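Titin (Homo sapiens, PDB 5JDD) forms a giant elastic filament of muscle sarcomeres, with tandem immunoglobulin domains such as these three probably serving as links of its I-band spring. Local coordinates at residues V21-S26 with H58-Q63; E104-S109 with E204-K209; M150-E155 with L173-I178. One frame throughout, in Å; residues are numbered along the deposited sequence. Where two conformers were deposited one is given.

Contact 1 of 3, residues V21-S26 with H58-Q63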
ATOM      1  N   VAL A  21      -7.735  20.293  22.345  1.00 12.28           N
ATOM      2  CA  VAL A  21      -7.655  21.689  21.917  1.00 11.28           C
ATOM      3  C   VAL A  21      -8.268  22.593  22.977  1.00 10.08           C
ATOM      4  O   VAL A  21      -8.893  22.109  23.927  1.00 11.81           O
ATOM      5  CB  VAL A  21      -8.394  21.922  20.587  1.00 14.16           C
ATOM      6  CG1 VAL A  21      -7.827  21.020  19.505  1.00 15.83           C
ATOM      7  CG2 VAL A  21      -9.903  21.682  20.754  1.00 13.69           C
ATOM      8  N   ALA A  22      -8.091  23.902  22.827  1.00  9.92           N
ATOM      9  CA  ALA A  22      -8.666  24.841  23.792  1.00 10.04           C
ATOM     10  C   ALA A  22      -9.128  26.128  23.145  1.00 10.32           C
ATOM     11  O   ALA A  22      -8.595  26.553  22.123  1.00 11.72           O
ATOM     12  CB  ALA A  22      -7.666  25.151  24.903  1.00 12.97           C
ATOM     13  N   PHE A  23     -10.132  26.746  23.758  1.00  9.36           N
ATOM     14  CA  PHE A  23     -10.528  28.110  23.440  1.00  9.05           C
ATOM     15  C   PHE A  23     -10.246  28.947  24.674  1.00 10.60           C
ATOM     16  O   PHE A  23     -10.326  28.442  25.801  1.00 10.84           O
ATOM     17  CB  PHE A  23     -12.020  28.176  23.117  1.00  9.05           C
ATOM     18  CG  PHE A  23     -12.400  27.499  21.829  1.00 12.24           C
ATOM     19  CD1 PHE A  23     -12.171  28.125  20.610  1.00 12.55           C
ATOM     20  CD2 PHE A  23     -12.987  26.238  21.829  1.00 13.48           C
ATOM     21  CE1 PHE A  23     -12.516  27.505  19.412  1.00 15.03           C
ATOM     22  CE2 PHE A  23     -13.341  25.617  20.634  1.00 16.05           C
ATOM     23  CZ  PHE A  23     -13.106  26.250  19.426  1.00 16.11           C
ATOM     24  N   GLU A  24      -9.922  30.221  24.480  1.00 10.28           N
ATOM     25  CA  GLU A  24      -9.528  31.079  25.594  1.00 12.96           C
ATOM     26  C   GLU A  24     -10.139  32.462  25.457  1.00 12.47           C
ATOM     27  O   GLU A  24     -10.084  33.058  24.379  1.00 14.33           O
ATOM     28  CB  GLU A  24      -8.007  31.205  25.614  1.00 19.11           C
ATOM     29  CG  GLU A  24      -7.445  31.880  26.835  1.00 26.48           C
ATOM     30  CD  GLU A  24      -5.987  31.530  27.043  1.00 35.04           C
ATOM     31  OE1 GLU A  24      -5.703  30.404  27.504  1.00 33.06           O
ATOM     32  OE2 GLU A  24      -5.124  32.372  26.729  1.00 29.57           O
ATOM     33  N   VAL A  25     -10.715  32.971  26.543  1.00 13.10           N
ATOM     34  CA  VAL A  25     -11.144  34.370  26.585  1.00 10.58           C
ATOM     35  C   VAL A  25     -10.488  35.039  27.786  1.00 10.41           C
ATOM     36  O   VAL A  25     -10.374  34.425  28.854  1.00 13.68           O
ATOM     37  CB  VAL A  25     -12.693  34.501  26.617  1.00 12.48           C
ATOM     38  CG1 VAL A  25     -13.281  33.787  27.824  1.00 14.86           C
ATOM     39  CG2 VAL A  25     -13.135  35.963  26.584  1.00 12.46           C
ATOM     40  N   SER A  26      -9.999  36.264  27.610  1.00 11.06           N
ATOM     41  CA  SER A  26      -9.453  37.002  28.742  1.00 10.11           C
ATOM     42  C   SER A  26     -10.230  38.283  28.957  1.00 14.12           C
ATOM     43  O   SER A  26     -10.723  38.909  28.001  1.00 14.45           O
ATOM     44  CB  SER A  26      -7.958  37.282  28.577  1.00 16.87           C
ATOM     45  OG  SER A  26      -7.730  38.485  27.862  1.00 21.72           O
ATOM     46  N   HIS A  58      -9.866  32.644  30.994  1.00 10.21           N
ATOM     47  CA  HIS A  58     -10.846  31.570  31.055  1.00 10.48           C
ATOM     48  C   HIS A  58     -10.688  30.665  29.850  1.00 10.31           C
ATOM     49  O   HIS A  58     -10.746  31.120  28.698  1.00 13.98           O
ATOM     50  CB  HIS A  58     -12.249  32.160  31.119  1.00 10.69           C
ATOM     51  CG  HIS A  58     -12.415  33.132  32.236  1.00 10.49           C
ATOM     52  ND1 HIS A  58     -12.695  32.737  33.528  1.00 15.27           N
ATOM     53  CD2 HIS A  58     -12.277  34.478  32.273  1.00 15.06           C
ATOM     54  CE1 HIS A  58     -12.752  33.802  34.305  1.00 15.86           C
ATOM     55  NE2 HIS A  58     -12.502  34.872  33.570  1.00 14.42           N
ATOM     56  N   LYS A  59     -10.462  29.387  30.124  1.00 10.26           N
ATOM     57  CA  LYS A  59     -10.257  28.403  29.072  1.00  9.97           C
ATOM     58  C   LYS A  59     -11.312  27.309  29.079  1.00 11.05           C
ATOM     59  O   LYS A  59     -11.776  26.876  30.138  1.00 10.86           O
ATOM     60  CB  LYS A  59      -8.864  27.777  29.196  1.00 15.71           C
ATOM     61  CG  LYS A  59      -7.753  28.799  29.239  1.00 23.61           C
ATOM     62  CD  LYS A  59      -6.446  28.201  29.727  1.00 33.42           C
ATOM     63  CE  LYS A  59      -5.962  27.113  28.797  1.00 43.41           C
ATOM     64  NZ  LYS A  59      -4.556  26.715  29.094  1.00 46.84           N
ATOM     65  N   LEU A  60     -11.696  26.883  27.879  1.00 10.03           N
ATOM     66  CA  LEU A  60     -12.467  25.667  27.660  1.00  8.44           C
ATOM     67  C   LEU A  60     -11.563  24.699  26.919  1.00  9.44           C
ATOM     68  O   LEU A  60     -11.112  24.985  25.809  1.00 10.27           O
ATOM     69  CB  LEU A  60     -13.698  25.959  26.809  1.00  9.50           C
ATOM     70  CG  LEU A  60     -14.432  24.741  26.244  1.00  9.58           C
ATOM     71  CD1 LEU A  60     -14.972  23.876  27.363  1.00 13.32           C
ATOM     72  CD2 LEU A  60     -15.561  25.191  25.325  1.00 11.20           C
ATOM     73  N   MET A  61     -11.281  23.566  27.544  1.00 10.37           N
ATOM     74  CA  MET A  61     -10.439  22.549  26.934  1.00 10.48           C
ATOM     75  C   MET A  61     -11.305  21.381  26.493  1.00 12.35           C
ATOM     76  O   MET A  61     -12.166  20.905  27.241  1.00 13.48           O
ATOM     77  CB  MET A  61      -9.368  22.094  27.928  1.00 13.45           C
ATOM     78  CG  MET A  61      -8.521  23.236  28.490  1.00 27.11           C
ATOM     79  SD  MET A  61      -7.392  22.650  29.771  1.00 43.62           S
ATOM     80  CE  MET A  61      -6.918  24.196  30.538  1.00 61.23           C
ATOM     81  N   LEU A  62     -11.088  20.935  25.264  1.00 11.73           N
ATOM     82  CA  LEU A  62     -11.825  19.812  24.711  1.00 11.09           C
ATOM     83  C   LEU A  62     -10.845  18.681  24.466  1.00 14.29           C
ATOM     84  O   LEU A  62      -9.890  18.816  23.685  1.00 14.17           O
ATOM     85  CB  LEU A  62     -12.513  20.204  23.403  1.00 12.03           C
ATOM     86  CG  LEU A  62     -13.280  21.530  23.384  1.00 16.38           C
ATOM     87  CD1 LEU A  62     -13.784  21.838  21.980  1.00 27.70           C
ATOM     88  CD2 LEU A  62     -14.425  21.487  24.346  1.00 25.49           C
ATOM     89  N   GLN A  63     -11.085  17.558  25.124  1.00 12.64           N
ATOM     90  CA  GLN A  63     -10.151  16.447  25.071  1.00 14.02           C
ATOM     91  C   GLN A  63     -10.634  15.381  24.100  1.00 16.38           C
ATOM     92  O   GLN A  63     -11.832  15.114  24.015  1.00 19.39           O
ATOM     93  CB  GLN A  63      -9.946  15.880  26.479  1.00 21.60           C
ATOM     94  CG  GLN A  63      -9.421  16.935  27.449  1.00 31.61           C
ATOM     95  CD  GLN A  63      -9.506  16.514  28.900  1.00 47.30           C
ATOM     96  OE1 GLN A  63      -8.544  16.661  29.654  1.00 55.05           O
ATOM     97  NE2 GLN A  63     -10.664  16.004  29.307  1.00 47.71           N
TER
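Val21, Phe23 and Val25 face Leu62, Leu60 and His58 in three antiparallel hydrogen-bonded pairs, each closed by two N-H...O bonds. The N of Leu62 lies 2.8 Å from Val21 O, and the N of Phe23 2.9 Å from Leu60 O. The alternating non-hydrogen-bonded pairs, Ala22 with Met61 and Glu24 with Lys59, add weaker CA-H...O contacts, such as Ala22 CA to Leu60 O at 3.2 Å.

Apolar contacts fill the face that carries Phe23. Leu62 CD1 touches both Val21 CG2 (4.1 Å) and, at the ring edge, Phe23 CE2 (4.0 Å). A chi1 of 59° wedges Val25 CG1 between its own N and carbonyl carbon, 3.8 Å from His58 CB; the imidazole is anchored elsewhere, by ND1 to Ser53 OG.

The other face is mixed: Ala22 packs on Met61, while Glu24 and Lys59 run side by side, pointing the same way, with Glu24 OE1 only 3.1 Å from Lys59 CG but 4.2 Å from Lys59 NZ, too far for a salt bridge.

Phe23 also meets Tyr73 and Leu86 of the facing sheet. This is the central B-E strand pair of an I-set immunoglobulin sandwich, one face turned to the core and the other outward.

Contact 2 of 3, residues E104-S109 with E204-K209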
ATOM      1  N   GLU A 104       1.792 -13.717 -13.732  1.00 10.32           N
ATOM      2  CA  GLU A 104       2.461 -14.466 -12.676  1.00 11.12           C
ATOM      3  C   GLU A 104       3.974 -14.333 -12.803  1.00  8.58           C
ATOM      4  O   GLU A 104       4.515 -14.226 -13.914  1.00 10.82           O
ATOM      5  CB  GLU A 104       2.026 -15.934 -12.662  1.00 13.44           C
ATOM      6  CG  GLU A 104       2.252 -16.637 -13.970  1.00 12.98           C
ATOM      7  CD  GLU A 104       1.775 -18.090 -13.976  1.00 18.35           C
ATOM      8  OE1 GLU A 104       1.598 -18.635 -15.079  1.00 13.48           O
ATOM      9  OE2 GLU A 104       1.601 -18.701 -12.893  1.00 21.56           O
ATOM     10  N   THR A 105       4.625 -14.333 -11.636  1.00 10.34           N
ATOM     11  CA  THR A 105       6.069 -14.100 -11.431  1.00 10.40           C
ATOM     12  C   THR A 105       6.495 -12.628 -11.441  1.00 11.05           C
ATOM     13  O   THR A 105       7.593 -12.293 -10.982  1.00 13.86           O
ATOM     14  CB  THR A 105       7.015 -14.923 -12.365  1.00 13.65           C
ATOM     15  OG1 THR A 105       7.093 -14.305 -13.659  1.00 11.50           O
ATOM     16  CG2 THR A 105       6.566 -16.388 -12.480  1.00 11.24           C
ATOM     17  N   LYS A 106       5.639 -11.744 -11.944  1.00  9.25           N
ATOM     18  CA  LYS A 106       6.002 -10.330 -11.980  1.00  9.78           C
ATOM     19  C   LYS A 106       5.525  -9.592 -10.729  1.00 11.21           C
ATOM     20  O   LYS A 106       4.786 -10.138  -9.916  1.00 10.62           O
ATOM     21  CB  LYS A 106       5.488  -9.665 -13.264  1.00 10.23           C
ATOM     22  CG  LYS A 106       6.111 -10.274 -14.527  1.00  8.20           C
ATOM     23  CD  LYS A 106       5.705  -9.509 -15.781  1.00 12.57           C
ATOM     24  CE  LYS A 106       6.369  -8.139 -15.836  1.00 13.94           C
ATOM     25  NZ  LYS A 106       6.022  -7.427 -17.116  1.00 18.24           N
ATOM     26  N   THR A 107       5.964  -8.350 -10.581  1.00 11.68           N
ATOM     27  CA  THR A 107       5.674  -7.563  -9.394  1.00 10.43           C
ATOM     28  C   THR A 107       4.396  -6.755  -9.583  1.00 11.54           C
ATOM     29  O   THR A 107       4.175  -6.174 -10.652  1.00 14.06           O
ATOM     30  CB  THR A 107       6.836  -6.600  -9.116  1.00 11.38           C
ATOM     31  OG1 THR A 107       8.036  -7.360  -8.898  1.00 15.42           O
ATOM     32  CG2 THR A 107       6.553  -5.732  -7.904  1.00 14.67           C
ATOM     33  N   ALA A 108       3.553  -6.731  -8.551  1.00 10.61           N
ATOM     34  CA  ALA A 108       2.337  -5.925  -8.560  1.00 10.92           C
ATOM     35  C   ALA A 108       2.498  -4.798  -7.560  1.00 11.92           C
ATOM     36  O   ALA A 108       3.154  -4.950  -6.536  1.00 13.61           O
ATOM     37  CB  ALA A 108       1.127  -6.765  -8.184  1.00 13.25           C
ATOM     38  N   SER A 109       1.889  -3.659  -7.842  1.00  9.62           N
ATOM     39  CA  SER A 109       1.921  -2.584  -6.871  0.50 10.12           C
ATOM     40  C   SER A 109       0.603  -1.833  -6.775  1.00  9.33           C
ATOM     41  O   SER A 109      -0.131  -1.655  -7.750  1.00 13.35           O
ATOM     42  CB  SER A 109       3.084  -1.633  -7.139  0.50 14.66           C
ATOM     43  OG  SER A 109       2.942  -0.981  -8.378  0.50 21.12           O
ATOM     44  N   GLU A 204       6.665 -10.145 -21.265  1.00 13.43           N
ATOM     45  CA  GLU A 204       8.054  -9.818 -20.994  1.00 14.77           C
ATOM     46  C   GLU A 204       8.285  -9.803 -19.488  1.00 12.56           C
ATOM     47  O   GLU A 204       7.364  -9.493 -18.721  1.00 15.26           O
ATOM     48  CB  GLU A 204       8.369  -8.442 -21.582  1.00 20.80           C
ATOM     49  CG  GLU A 204       9.827  -8.066 -21.548  1.00 33.85           C
ATOM     50  CD  GLU A 204      10.166  -6.990 -22.556  1.00 41.54           C
ATOM     51  OE1 GLU A 204       9.668  -5.853 -22.400  1.00 34.06           O
ATOM     52  OE2 GLU A 204      10.928  -7.287 -23.502  1.00 39.11           O
ATOM     53  N   GLY A 205       9.499 -10.154 -19.068  1.00 13.12           N
ATOM     54  CA  GLY A 205       9.916  -9.942 -17.692  1.00 15.73           C
ATOM     55  C   GLY A 205       9.515 -11.047 -16.740  1.00 12.56           C
ATOM     56  O   GLY A 205       9.545 -10.875 -15.525  1.00 13.47           O
ATOM     57  N   ILE A 206       9.141 -12.199 -17.278  1.00 11.81           N
ATOM     58  CA  ILE A 206       8.752 -13.297 -16.411  1.00 10.63           C
ATOM     59  C   ILE A 206       9.970 -14.078 -15.926  1.00 11.97           C
ATOM     60  O   ILE A 206      11.051 -13.992 -16.516  1.00 15.55           O
ATOM     61  CB  ILE A 206       7.700 -14.193 -17.088  1.00 12.02           C
ATOM     62  CG1 ILE A 206       8.163 -14.620 -18.478  1.00 18.29           C
ATOM     63  CG2 ILE A 206       6.404 -13.415 -17.242  1.00 15.60           C
ATOM     64  CD1 ILE A 206       8.968 -15.888 -18.506  1.00 18.01           C
ATOM     65  N   SER A 207       9.801 -14.799 -14.827  1.00 11.30           N
ATOM     66  CA  SER A 207      10.854 -15.659 -14.313  0.60 12.55           C
ATOM     67  C   SER A 207      10.675 -17.065 -14.863  1.00 12.25           C
ATOM     68  O   SER A 207       9.550 -17.515 -15.118  1.00 13.67           O
ATOM     69  CB  SER A 207      10.843 -15.686 -12.787  0.60 14.68           C
ATOM     70  OG  SER A 207      11.172 -14.408 -12.268  0.60 15.93           O
ATOM     71  N   TYR A 208      11.782 -17.765 -15.042  1.00  9.65           N
ATOM     72  CA  TYR A 208      11.736 -19.086 -15.644  1.00  9.76           C
ATOM     73  C   TYR A 208      12.884 -19.951 -15.153  1.00  8.96           C
ATOM     74  O   TYR A 208      13.832 -19.467 -14.530  1.00 11.89           O
ATOM     75  CB  TYR A 208      11.838 -18.965 -17.170  1.00 11.31           C
ATOM     76  CG  TYR A 208      13.200 -18.477 -17.628  1.00 11.38           C
ATOM     77  CD1 TYR A 208      14.216 -19.381 -17.912  1.00 13.42           C
ATOM     78  CD2 TYR A 208      13.476 -17.113 -17.754  1.00 14.67           C
ATOM     79  CE1 TYR A 208      15.465 -18.950 -18.310  1.00 15.01           C
ATOM     80  CE2 TYR A 208      14.733 -16.673 -18.164  1.00 19.12           C
ATOM     81  CZ  TYR A 208      15.718 -17.602 -18.440  1.00 21.38           C
ATOM     82  OH  TYR A 208      16.986 -17.226 -18.845  1.00 24.05           O
ATOM     83  N   LYS A 209      12.802 -21.238 -15.476  1.00  9.89           N
ATOM     84  CA  LYS A 209      13.939 -22.138 -15.322  1.00  8.84           C
ATOM     85  C   LYS A 209      13.872 -23.218 -16.390  1.00 10.15           C
ATOM     86  O   LYS A 209      12.841 -23.416 -17.048  1.00 10.63           O
ATOM     87  CB  LYS A 209      13.967 -22.774 -13.933  1.00 12.81           C
ATOM     88  CG  LYS A 209      12.802 -23.683 -13.669  1.00 13.43           C
ATOM     89  CD  LYS A 209      12.714 -24.045 -12.191  1.00 20.41           C
ATOM     90  CE  LYS A 209      11.438 -24.831 -11.921  1.00 26.35           C
ATOM     91  NZ  LYS A 209      11.276 -25.153 -10.473  1.00 36.05           N
TER
HETATM   92  O   HOH W   1       9.636 -13.792  -9.896  1.00 30.03           O
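Thr105 takes a chi1 of 80°, which sets OG1 between its own backbone N and carbonyl carbon and brings it to Ser207 N; a chi3 of 71° bends the Lys106 chain, placing CE, and NZ beyond it meets Glu204 O. The Thr105 hydroxyl is gripped twice. It accepts a nearly straight bond from Ser207 N (3.0 Å, 167° at the hydrogen) and donates to Glu104 O, 2.6 Å from OG1, on a lone pair in the carbonyl plane. Ile206 CB packs against the same oxygen, 3.5 Å from Thr105 OG1. A water near Thr105 O and Ser207 OG is a doubtful link, as Ser207 has two conformers.

Lys106 NZ bonds Glu204 O at 2.9 Å, lying out of the carbonyl plane, while its CG rests 3.6 Å from Gly205 O. The Glu204 carboxylate turns instead to Lys229, and that of Glu104 to the backbone N of Ile178. Both direct hydrogen bonds between the segments use a main-chain atom, at a junction of successive immunoglobulin domains where Ile206 also packs on Ile178.

Helices are absent: one side is the turn between strands 100-103 and 108-114 of the middle domain, the other the B-C loop joining strands 195-201 and 209-212 of the third.

Contact 3 of 3, residues M150-E155 with L173-I178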
ATOM      1  N   MET A 150       5.745  -8.963  -4.489  1.00  9.38           N
ATOM      2  CA  MET A 150       6.771  -9.592  -5.315  1.00 10.94           C
ATOM      3  C   MET A 150       6.376 -10.984  -5.777  1.00 12.02           C
ATOM      4  O   MET A 150       5.609 -11.675  -5.111  1.00 12.26           O
ATOM      5  CB  MET A 150       8.080  -9.715  -4.524  1.00 15.48           C
ATOM      6  CG  MET A 150       8.582  -8.439  -3.878  1.00 20.91           C
ATOM      7  SD  MET A 150       8.921  -7.152  -5.080  1.00 28.91           S
ATOM      8  CE  MET A 150      10.148  -7.963  -6.103  1.00 32.20           C
ATOM      9  N   ASN A 151       6.915 -11.381  -6.925  1.00 10.01           N
ATOM     10  CA  ASN A 151       6.808 -12.757  -7.413  0.53 12.12           C
ATOM     11  C   ASN A 151       5.380 -13.287  -7.346  1.00 11.58           C
ATOM     12  O   ASN A 151       5.102 -14.292  -6.686  1.00 14.71           O
ATOM     13  CB  ASN A 151       7.755 -13.675  -6.632  0.53 15.10           C
ATOM     14  CG  ASN A 151       7.856 -15.064  -7.241  0.53 16.75           C
ATOM     15  OD1 ASN A 151       7.606 -15.254  -8.435  0.53 13.86           O
ATOM     16  ND2 ASN A 151       8.211 -16.044  -6.418  0.53 20.71           N
ATOM     17  N   THR A 152       4.471 -12.603  -8.030  1.00 10.15           N
ATOM     18  CA  THR A 152       3.054 -12.935  -7.913  1.00 11.75           C
ATOM     19  C   THR A 152       2.722 -14.343  -8.380  1.00 10.86           C
ATOM     20  O   THR A 152       3.347 -14.898  -9.297  1.00 13.19           O
ATOM     21  CB  THR A 152       2.146 -11.948  -8.660  1.00 11.36           C
ATOM     22  OG1 THR A 152       2.535 -11.885 -10.038  1.00 11.84           O
ATOM     23  CG2 THR A 152       2.219 -10.555  -8.018  1.00 13.14           C
ATOM     24  N   SER A 153       1.719 -14.917  -7.727  1.00 13.65           N
ATOM     25  CA  SER A 153       1.157 -16.194  -8.143  1.00 13.39           C
ATOM     26  C   SER A 153      -0.355 -16.109  -8.021  1.00 14.77           C
ATOM     27  O   SER A 153      -0.885 -15.112  -7.513  1.00 12.60           O
ATOM     28  CB  SER A 153       1.710 -17.318  -7.268  1.00 17.17           C
ATOM     29  OG  SER A 153       1.232 -17.192  -5.941  1.00 18.32           O
ATOM     30  N   THR A 154      -1.048 -17.150  -8.479  1.00 15.48           N
ATOM     31  CA  THR A 154      -2.509 -17.213  -8.411  1.00 16.39           C
ATOM     32  C   THR A 154      -3.047 -16.862  -7.030  1.00 14.10           C
ATOM     33  O   THR A 154      -4.053 -16.161  -6.901  1.00 15.51           O
ATOM     34  CB  THR A 154      -3.027 -18.622  -8.795  1.00 26.11           C
ATOM     35  OG1 THR A 154      -2.744 -18.869 -10.172  1.00 32.03           O
ATOM     36  CG2 THR A 154      -4.525 -18.725  -8.579  1.00 26.27           C
ATOM     37  N   GLU A 155      -2.358 -17.334  -5.999  1.00 13.06           N
ATOM     38  CA  GLU A 155      -2.777 -17.116  -4.623  1.00 12.54           C
ATOM     39  C   GLU A 155      -2.814 -15.646  -4.229  1.00 14.94           C
ATOM     40  O   GLU A 155      -3.471 -15.291  -3.258  1.00 15.87           O
ATOM     41  CB  GLU A 155      -1.849 -17.868  -3.665  1.00 15.01           C
ATOM     42  CG  GLU A 155      -1.972 -19.391  -3.691  1.00 19.18           C
ATOM     43  CD  GLU A 155      -1.174 -20.053  -4.805  1.00 23.34           C
ATOM     44  OE1 GLU A 155      -0.441 -19.357  -5.546  1.00 19.93           O
ATOM     45  OE2 GLU A 155      -1.276 -21.290  -4.939  1.00 30.44           O
ATOM     46  N   LEU A 173      -6.301  -7.343  -7.326  1.00  7.77           N
ATOM     47  CA  LEU A 173      -5.208  -7.866  -8.131  1.00  9.82           C
ATOM     48  C   LEU A 173      -5.694  -9.151  -8.777  1.00  9.79           C
ATOM     49  O   LEU A 173      -6.234 -10.039  -8.100  1.00 10.05           O
ATOM     50  CB  LEU A 173      -3.994  -8.180  -7.256  1.00 10.28           C
ATOM     51  CG  LEU A 173      -2.876  -8.975  -7.944  1.00 10.87           C
ATOM     52  CD1 LEU A 173      -2.288  -8.204  -9.105  1.00 13.86           C
ATOM     53  CD2 LEU A 173      -1.786  -9.300  -6.942  1.00 12.70           C
ATOM     54  N   THR A 174      -5.524  -9.239 -10.091  1.00  9.26           N
ATOM     55  CA  THR A 174      -5.739 -10.472 -10.821  1.00 10.17           C
ATOM     56  C   THR A 174      -4.409 -10.915 -11.422  1.00 11.04           C
ATOM     57  O   THR A 174      -3.855 -10.225 -12.264  1.00 12.15           O
ATOM     58  CB  THR A 174      -6.759 -10.266 -11.948  1.00 11.56           C
ATOM     59  OG1 THR A 174      -7.978  -9.733 -11.400  1.00 16.57           O
ATOM     60  CG2 THR A 174      -7.040 -11.575 -12.660  1.00 14.24           C
ATOM     61  N   VAL A 175      -3.886 -12.043 -10.959  1.00  9.58           N
ATOM     62  CA  VAL A 175      -2.626 -12.576 -11.469  1.00 10.58           C
ATOM     63  C   VAL A 175      -2.911 -13.487 -12.663  1.00 10.96           C
ATOM     64  O   VAL A 175      -3.636 -14.475 -12.543  1.00 16.40           O
ATOM     65  CB  VAL A 175      -1.868 -13.325 -10.373  1.00 10.42           C
ATOM     66  CG1 VAL A 175      -0.540 -13.861 -10.912  1.00 11.77           C
ATOM     67  CG2 VAL A 175      -1.614 -12.390  -9.205  1.00 13.28           C
ATOM     68  N   THR A 176      -2.352 -13.133 -13.814  1.00  8.83           N
ATOM     69  CA  THR A 176      -2.701 -13.782 -15.073  1.00 10.79           C
ATOM     70  C   THR A 176      -1.680 -14.838 -15.488  1.00  9.71           C
ATOM     71  O   THR A 176      -0.494 -14.742 -15.155  1.00 10.14           O
ATOM     72  CB  THR A 176      -2.880 -12.735 -16.188  1.00  9.82           C
ATOM     73  OG1 THR A 176      -1.705 -11.928 -16.266  1.00 12.83           O
ATOM     74  CG2 THR A 176      -4.086 -11.846 -15.899  1.00 13.24           C
ATOM     75  N   PRO A 177      -2.132 -15.866 -16.211  1.00  8.83           N
ATOM     76  CA  PRO A 177      -1.262 -17.010 -16.498  1.00  8.79           C
ATOM     77  C   PRO A 177      -0.280 -16.760 -17.631  1.00  8.02           C
ATOM     78  O   PRO A 177      -0.653 -16.182 -18.658  1.00 10.13           O
ATOM     79  CB  PRO A 177      -2.255 -18.106 -16.902  1.00 10.09           C
ATOM     80  CG  PRO A 177      -3.421 -17.354 -17.465  1.00  8.05           C
ATOM     81  CD  PRO A 177      -3.530 -16.114 -16.612  1.00  9.66           C
ATOM     82  N   ILE A 178       0.970 -17.176 -17.450  1.00  8.01           N
ATOM     83  CA  ILE A 178       1.902 -17.172 -18.567  1.00  8.72           C
ATOM     84  C   ILE A 178       1.444 -18.184 -19.606  1.00 10.01           C
ATOM     85  O   ILE A 178       0.994 -19.283 -19.271  1.00 11.32           O
ATOM     86  CB  ILE A 178       3.331 -17.483 -18.105  1.00  7.51           C
ATOM     87  CG1 ILE A 178       3.831 -16.335 -17.226  1.00  8.73           C
ATOM     88  CG2 ILE A 178       4.272 -17.703 -19.319  1.00  9.77           C
ATOM     89  CD1 ILE A 178       5.010 -16.697 -16.377  1.00 10.29           C
TER
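Thr152 opens the contact by laying its side chain obliquely across that of Val175, where the E-F loop of the middle immunoglobulin domain packs on the end of its G strand. Thr152 CB lies 3.8 Å from Val175 CG2, and Thr152 OG1 3.8 Å from Val175 CG1. The methyl branch reaches further back along the strand, with Thr152 CG2 4.3 Å from Leu173 CD2, both residues being buried. A chi1 of 56° puts the hydroxyl between its own N and carbonyl carbon, and its polar need is met outside the pair, by Lys106 O. The hydroxyl thus touches Val175 while its hydrogen-bond partner lies on the turn that reaches the next domain.

At Ser153 the backbone takes over. Its carbonyl oxygen leans on the branch point of Val175, 3.3 Å from Val175 CG2 and 3.5 Å from Val175 CB. CG1 of Val175 stands anti to the backbone N (chi1 -179°) and joins CG2 in receiving this oxygen. No hydrogen bond spans the two segments, so the contact rests on van der Waals packing, mainly around Val175.

Thr154 begins a short 3-10 turn. Its N comes within 4.1 Å of Val175 CG1, while its CB is directed away from the strand and the side chain touches Lys253 of the following domain. Further along the loop, Ser157 OG hydrogen-bonds Val175 N, a polar tie between loop and strand next to the apolar one.

Glu155 makes no contact with the strand; its carboxylate is engaged within the loop instead. There Ser153 OG donates to Glu155 OE1 at 2.8 Å, approaching that oxygen nearly along its C-O axis.

Overall arrangement
Contact 1 lies within one sheet of the first domain: regular main-chain bonding, with mostly buried side chains on one face and partly exposed ones on the other. Contacts 2 and 3 meet where the middle domain joins the third, about 55 to 58 Å from contact 1 between centres but only 8 Å from each other. Contact 3 is packing within a domain; contact 2 crosses to the next domain, and its hydrogen bonds lie at a more exposed surface. The two share a framework, since Thr105 N lies 2.7 Å from Thr152 O, probably hydrogen-bonded, coupling the E-F loop to the turn that meets the third domain.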